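Long-range contacts in TbpB (Actinobacillus pleuropneumoniae, PDB 3HOL), which probably binds host transferrin at the bacterial cell surface, as the lipoprotein part of a receptor for iron acquisition: residues T194-V198 with A210-S214; E25-G29 with L291-G295. One frame throughout, in Å; residues are numbered along the deposited sequence.

How the contacts relate
The two contacts lie apart, with centres about 25 Å and nearest atoms about 13 Å from each other. Contact 1 lies within one beta barrel, where it pairs the two strands of a hairpin in the wall. Contact 2 joins the loop ahead of strand 29-33 to a loop of the C-lobe handle domain, and its centre is about 3 Å from the centre of the chain. Along the chain 25-29 comes first, then both halves of contact 1, then 291-295. Strand 206-213 links the two sites: residues 210-213 build contact 1, while Arg206 at its other end touches Pro26 and Phe294 of contact 2.

Contact 1: residues T194-V198 with A210-S214; sequences TIYTV and AATAS
Tyr196 lies against the backbone of the neighbouring strand, with its CD1 3.8 Å from the CA of Ala213 and its ring set obliquely to Ala213 and to the methyl of Ala211. This is the close-packed side of the pairing. With CG anti to the carbonyl carbon (chi1 -61°), the ring passes alongside the two alanines; Phe250 meets it edge-to-face. Val198 continues the same buried face, its CG1 4.2 Å from the CB of Ala211.

Between the strands, Thr197 and Thr212 form an antiparallel hydrogen-bonded pair. Thr212 N gives a nearly straight bond of 2.7 Å to Thr197 O, and Thr197 N returns one to Thr212 O. The two strands are arms of a beta hairpin in the wall of the N-lobe barrel, and 194-198 is bonded on its other side to strand 183-190, where Ile195 and Tyr196 both face Leu188 in a classic beta bulge.

The opposite face is polar and looser. The threonine side chains stand side by side, Thr197 OG1 3.5 Å from Thr212 CB. A chi1 of 55° places OG1 of Thr197 between its backbone N and carbonyl carbon, 2.7 Å from a water. The same water donates to Thr212 O, giving this carbonyl a second hydrogen-bond partner, and has a weak link to Ser214 OG. At the hairpin's open end Ser214 leaves the strand but keeps a 2.8 Å bond from its N to Ile195 O.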
ATOM      1  N   THR A 194     -12.446  16.788 -24.108  1.00 14.92           N
ATOM      2  CA  THR A 194     -12.517  15.654 -23.183  1.00 13.37           C
ATOM      3  C   THR A 194     -12.315  14.337 -23.930  1.00 12.73           C
ATOM      4  O   THR A 194     -12.965  14.086 -24.941  1.00 10.92           O
ATOM      5  CB  THR A 194     -13.847  15.648 -22.452  1.00 13.73           C
ATOM      6  OG1 THR A 194     -13.996  16.908 -21.809  1.00 14.99           O
ATOM      7  CG2 THR A 194     -13.900  14.510 -21.379  1.00 12.80           C
ATOM      8  N   ILE A 195     -11.417  13.492 -23.424  1.00 10.78           N
ATOM      9  CA  ILE A 195     -11.068  12.272 -24.134  1.00 10.66           C
ATOM     10  C   ILE A 195     -11.664  11.059 -23.398  1.00 10.91           C
ATOM     11  O   ILE A 195     -12.224  10.173 -24.019  1.00 10.83           O
ATOM     12  CB  ILE A 195      -9.521  12.124 -24.341  1.00 10.35           C
ATOM     13  CG1 ILE A 195      -8.886  13.388 -24.980  1.00  9.94           C
ATOM     14  CG2 ILE A 195      -9.199  10.884 -25.204  1.00  9.78           C
ATOM     15  CD1 ILE A 195      -9.403  13.751 -26.457  1.00 10.32           C
ATOM     16  N   TYR A 196     -11.543  11.036 -22.068  1.00 10.55           N
ATOM     17  CA  TYR A 196     -12.189  10.041 -21.243  1.00 10.77           C
ATOM     18  C   TYR A 196     -12.820  10.713 -20.046  1.00 11.45           C
ATOM     19  O   TYR A 196     -12.325  11.750 -19.555  1.00 12.36           O
ATOM     20  CB  TYR A 196     -11.160   9.033 -20.704  1.00  9.40           C
ATOM     21  CG  TYR A 196     -10.403   8.250 -21.762  1.00 10.86           C
ATOM     22  CD1 TYR A 196     -10.880   7.006 -22.203  1.00 10.86           C
ATOM     23  CD2 TYR A 196      -9.193   8.719 -22.274  1.00 10.60           C
ATOM     24  CE1 TYR A 196     -10.200   6.264 -23.166  1.00 11.76           C
ATOM     25  CE2 TYR A 196      -8.476   7.968 -23.228  1.00 10.28           C
ATOM     26  CZ  TYR A 196      -9.015   6.749 -23.691  1.00 12.12           C
ATOM     27  OH  TYR A 196      -8.349   5.974 -24.627  1.00 12.23           O
ATOM     28  N   THR A 197     -13.869  10.096 -19.524  1.00 11.62           N
ATOM     29  CA  THR A 197     -14.264  10.397 -18.167  1.00 12.04           C
ATOM     30  C   THR A 197     -13.924   9.174 -17.360  1.00 12.50           C
ATOM     31  O   THR A 197     -13.812   8.074 -17.902  1.00 12.45           O
ATOM     32  CB  THR A 197     -15.775  10.724 -18.047  1.00 12.97           C
ATOM     33  OG1 THR A 197     -16.535   9.643 -18.610  1.00 12.42           O
ATOM     34  CG2 THR A 197     -16.103  12.045 -18.802  1.00 13.02           C
ATOM     35  N   VAL A 198     -13.730   9.364 -16.061  1.00 11.93           N
ATOM     36  CA  VAL A 198     -13.366   8.261 -15.192  1.00 11.70           C
ATOM     37  C   VAL A 198     -14.281   8.197 -13.924  1.00 11.26           C
ATOM     38  O   VAL A 198     -14.845   9.207 -13.488  1.00 10.58           O
ATOM     39  CB  VAL A 198     -11.876   8.334 -14.742  1.00 13.30           C
ATOM     40  CG1 VAL A 198     -10.883   8.321 -15.940  1.00 10.87           C
ATOM     41  CG2 VAL A 198     -11.631   9.516 -13.925  1.00 12.75           C
ATOM     42  N   ALA A 210     -13.463   2.516 -13.878  1.00 10.48           N
ATOM     43  CA  ALA A 210     -13.588   2.475 -15.317  1.00 10.75           C
ATOM     44  C   ALA A 210     -13.231   3.789 -15.989  1.00 11.34           C
ATOM     45  O   ALA A 210     -13.425   4.873 -15.415  1.00 12.48           O
ATOM     46  CB  ALA A 210     -15.043   2.040 -15.696  1.00 10.75           C
ATOM     47  N   ALA A 211     -12.728   3.717 -17.223  1.00 10.59           N
ATOM     48  CA  ALA A 211     -12.585   4.942 -18.033  1.00 11.10           C
ATOM     49  C   ALA A 211     -13.583   4.808 -19.173  1.00 11.05           C
ATOM     50  O   ALA A 211     -13.663   3.741 -19.810  1.00 11.96           O
ATOM     51  CB  ALA A 211     -11.144   5.087 -18.595  1.00 10.03           C
ATOM     52  N   THR A 212     -14.362   5.856 -19.405  1.00 10.64           N
ATOM     53  CA  THR A 212     -15.355   5.870 -20.491  1.00 11.60           C
ATOM     54  C   THR A 212     -14.868   6.733 -21.625  1.00 11.05           C
ATOM     55  O   THR A 212     -14.608   7.925 -21.407  1.00 10.85           O
ATOM     56  CB  THR A 212     -16.707   6.438 -19.978  1.00 11.45           C
ATOM     57  OG1 THR A 212     -17.153   5.605 -18.908  1.00 11.60           O
ATOM     58  CG2 THR A 212     -17.777   6.478 -21.111  1.00 13.79           C
ATOM     59  N   ALA A 213     -14.687   6.136 -22.809  1.00 11.43           N
ATOM     60  CA  ALA A 213     -14.249   6.913 -23.974  1.00 11.71           C
ATOM     61  C   ALA A 213     -15.284   7.963 -24.327  1.00 12.83           C
ATOM     62  O   ALA A 213     -16.481   7.629 -24.474  1.00 13.00           O
ATOM     63  CB  ALA A 213     -13.992   6.023 -25.159  1.00 11.15           C
ATOM     64  N   SER A 214     -14.860   9.219 -24.494  1.00 13.47           N
ATOM     65  CA  SER A 214     -15.827  10.306 -24.750  1.00 14.04           C
ATOM     66  C   SER A 214     -16.293  10.313 -26.216  1.00 15.39           C
ATOM     67  O   SER A 214     -17.384  10.761 -26.498  1.00 13.59           O
ATOM     68  CB  SER A 214     -15.269  11.686 -24.367  1.00 14.66           C
ATOM     69  OG  SER A 214     -14.806  11.700 -23.015  1.00 17.25           O
TER
HETATM   70  O   HOH W   1     -16.930   9.885 -21.248  1.00 23.14           O

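Contact 2: residues E25-G29 with L291-G295; sequences EPALG and LNNFG
This is a small, mostly apolar contact between two loops, with Phe294 on one side and Pro26, Ala27 and Leu28 on the other; no hydrogen bond crosses it. Residues 25-29 lead into strand 29-33, whereas 291-295 follow strand 287-290 in the C-lobe handle domain, so two sheets far apart in sequence meet here through their connections.

Phe294 buries more surface here than any other residue. Pro26 comes over one face of its ring in a CH-pi contact: CB of Pro26 sits 4.0 Å from the centroid of the Phe294 ring, 27° off the normal, toward the CG and CD2 side. The proline side chain and the phenylalanine meet at a slant. Past Pro26 the chain runs on over the same face, and Ala27 N lies 4.0 Å above the plane of the Phe294 ring, offset toward its rim. The far end of the ring reaches the next peptide, with CZ of Phe294 3.6 Å from Ala27 C.

Next to Phe294 in sequence, the bond from Gly295 N to the side-chain OD1 of Asn293, 2.8 Å long, closes an Asx turn with Phe294 at its middle position; Asn293 ND2 bonds to Asp296 O.

The end of the Leu28 side chain comes nearer to 291-295 than its base does. Leu28 CD2 lies 4.1 Å from Phe294 CZ, and Leu28 CD1 packs 3.8 Å from the amide nitrogen ND2 of Asn292, the two side chains crossing at about a right angle. Pro110 touches Leu28, Asn292 and Phe294, tying a third loop into the group. Near the middle of the chain, the whole forms an apolar loop-to-loop join between the lead-in to strand 29-33 and the C-lobe handle domain.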
ATOM      1  N   GLU A  25      -4.490  -5.671  -9.319  1.00 13.62           N
ATOM      2  CA  GLU A  25      -3.642  -5.801  -8.129  1.00 13.30           C
ATOM      3  C   GLU A  25      -2.935  -4.471  -7.846  1.00 11.59           C
ATOM      4  O   GLU A  25      -2.449  -3.832  -8.771  1.00 11.61           O
ATOM      5  CB  GLU A  25      -2.612  -6.936  -8.309  1.00 15.41           C
ATOM      6  CG  GLU A  25      -3.246  -8.374  -8.252  1.00 21.64           C
ATOM      7  CD  GLU A  25      -3.651  -8.819  -6.826  1.00 29.00           C
ATOM      8  OE1 GLU A  25      -3.242  -8.149  -5.844  1.00 28.86           O
ATOM      9  OE2 GLU A  25      -4.390  -9.844  -6.675  1.00 32.08           O
ATOM     10  N   PRO A  26      -2.870  -4.046  -6.559  1.00 10.55           N
ATOM     11  CA  PRO A  26      -2.164  -2.826  -6.213  1.00  9.25           C
ATOM     12  C   PRO A  26      -0.662  -3.031  -6.325  1.00  8.76           C
ATOM     13  O   PRO A  26      -0.165  -4.149  -6.120  1.00  7.57           O
ATOM     14  CB  PRO A  26      -2.598  -2.579  -4.752  1.00  9.91           C
ATOM     15  CG  PRO A  26      -2.823  -3.971  -4.231  1.00 10.90           C
ATOM     16  CD  PRO A  26      -3.551  -4.622  -5.394  1.00  9.58           C
ATOM     17  N   ALA A  27       0.071  -1.978  -6.688  1.00  7.29           N
ATOM     18  CA  ALA A  27       1.542  -2.042  -6.668  1.00  8.09           C
ATOM     19  C   ALA A  27       2.100  -0.633  -6.533  1.00  7.82           C
ATOM     20  O   ALA A  27       1.349   0.303  -6.750  1.00  7.73           O
ATOM     21  CB  ALA A  27       2.039  -2.641  -7.972  1.00  8.29           C
ATOM     22  N   LEU A  28       3.395  -0.459  -6.221  1.00  6.75           N
ATOM     23  CA  LEU A  28       3.922   0.905  -6.184  1.00  8.19           C
ATOM     24  C   LEU A  28       3.725   1.545  -7.546  1.00  7.35           C
ATOM     25  O   LEU A  28       3.487   2.756  -7.646  1.00  8.05           O
ATOM     26  CB  LEU A  28       5.393   0.974  -5.726  1.00  8.27           C
ATOM     27  CG  LEU A  28       5.633   0.591  -4.255  1.00  9.49           C
ATOM     28  CD1 LEU A  28       7.117   0.788  -3.895  1.00 12.04           C
ATOM     29  CD2 LEU A  28       4.750   1.422  -3.316  1.00  7.46           C
ATOM     30  N   GLY A  29       3.864   0.740  -8.597  1.00  7.49           N
ATOM     31  CA  GLY A  29       3.765   1.270  -9.958  1.00  7.79           C
ATOM     32  C   GLY A  29       3.732   0.167 -11.002  1.00  8.63           C
ATOM     33  O   GLY A  29       3.832  -1.024 -10.660  1.00  8.58           O
ATOM     34  N   LEU A 291       6.092   0.367   6.793  1.00 13.61           N
ATOM     35  CA  LEU A 291       6.023  -0.648   5.740  1.00 12.46           C
ATOM     36  C   LEU A 291       5.082  -0.185   4.651  1.00 12.17           C
ATOM     37  O   LEU A 291       4.059   0.433   4.944  1.00 11.48           O
ATOM     38  CB  LEU A 291       5.464  -1.973   6.299  1.00 12.17           C
ATOM     39  CG  LEU A 291       6.410  -2.730   7.231  1.00 13.90           C
ATOM     40  CD1 LEU A 291       5.650  -3.893   7.942  1.00 13.47           C
ATOM     41  CD2 LEU A 291       7.704  -3.232   6.510  1.00 16.15           C
ATOM     42  N   ASN A 292       5.388  -0.505   3.393  1.00 10.92           N
ATOM     43  CA  ASN A 292       4.404  -0.267   2.336  1.00 11.57           C
ATOM     44  C   ASN A 292       3.193  -1.202   2.465  1.00 11.10           C
ATOM     45  O   ASN A 292       3.333  -2.439   2.533  1.00 10.78           O
ATOM     46  CB  ASN A 292       5.057  -0.432   0.963  1.00 10.77           C
ATOM     47  CG  ASN A 292       6.080   0.632   0.700  1.00 13.66           C
ATOM     48  OD1 ASN A 292       5.938   1.784   1.155  1.00 12.85           O
ATOM     49  ND2 ASN A 292       7.097   0.289  -0.078  1.00 11.30           N
ATOM     50  N   ASN A 293       1.999  -0.631   2.486  1.00 10.58           N
ATOM     51  CA  ASN A 293       0.807  -1.481   2.589  1.00 11.22           C
ATOM     52  C   ASN A 293      -0.357  -0.826   1.848  1.00 11.88           C
ATOM     53  O   ASN A 293      -0.486   0.414   1.881  1.00 11.31           O
ATOM     54  CB  ASN A 293       0.432  -1.682   4.062  1.00 11.08           C
ATOM     55  CG  ASN A 293      -0.654  -2.729   4.231  1.00 12.59           C
ATOM     56  OD1 ASN A 293      -1.825  -2.372   4.209  1.00 10.48           O
ATOM     57  ND2 ASN A 293      -0.279  -4.012   4.289  1.00 11.23           N
ATOM     58  N   PHE A 294      -1.188  -1.631   1.168  1.00 10.80           N
ATOM     59  CA  PHE A 294      -2.261  -1.044   0.381  1.00 10.54           C
ATOM     60  C   PHE A 294      -3.642  -1.202   1.009  1.00 10.92           C
ATOM     61  O   PHE A 294      -4.638  -0.791   0.437  1.00 11.98           O
ATOM     62  CB  PHE A 294      -2.218  -1.583  -1.051  1.00 10.81           C
ATOM     63  CG  PHE A 294      -0.894  -1.408  -1.717  1.00 10.33           C
ATOM     64  CD1 PHE A 294      -0.453  -0.140  -2.069  1.00  9.01           C
ATOM     65  CD2 PHE A 294      -0.105  -2.525  -2.020  1.00 11.59           C
ATOM     66  CE1 PHE A 294       0.779   0.033  -2.728  1.00  8.50           C
ATOM     67  CE2 PHE A 294       1.123  -2.385  -2.667  1.00 13.00           C
ATOM     68  CZ  PHE A 294       1.579  -1.089  -3.012  1.00  9.26           C
ATOM     69  N   GLY A 295      -3.699  -1.726   2.221  1.00 11.20           N
ATOM     70  CA  GLY A 295      -4.995  -1.929   2.881  1.00 11.47           C
ATOM     71  C   GLY A 295      -5.339  -3.391   3.162  1.00 11.30           C
ATOM     72  O   GLY A 295      -6.412  -3.690   3.637  1.00 11.67           O
TER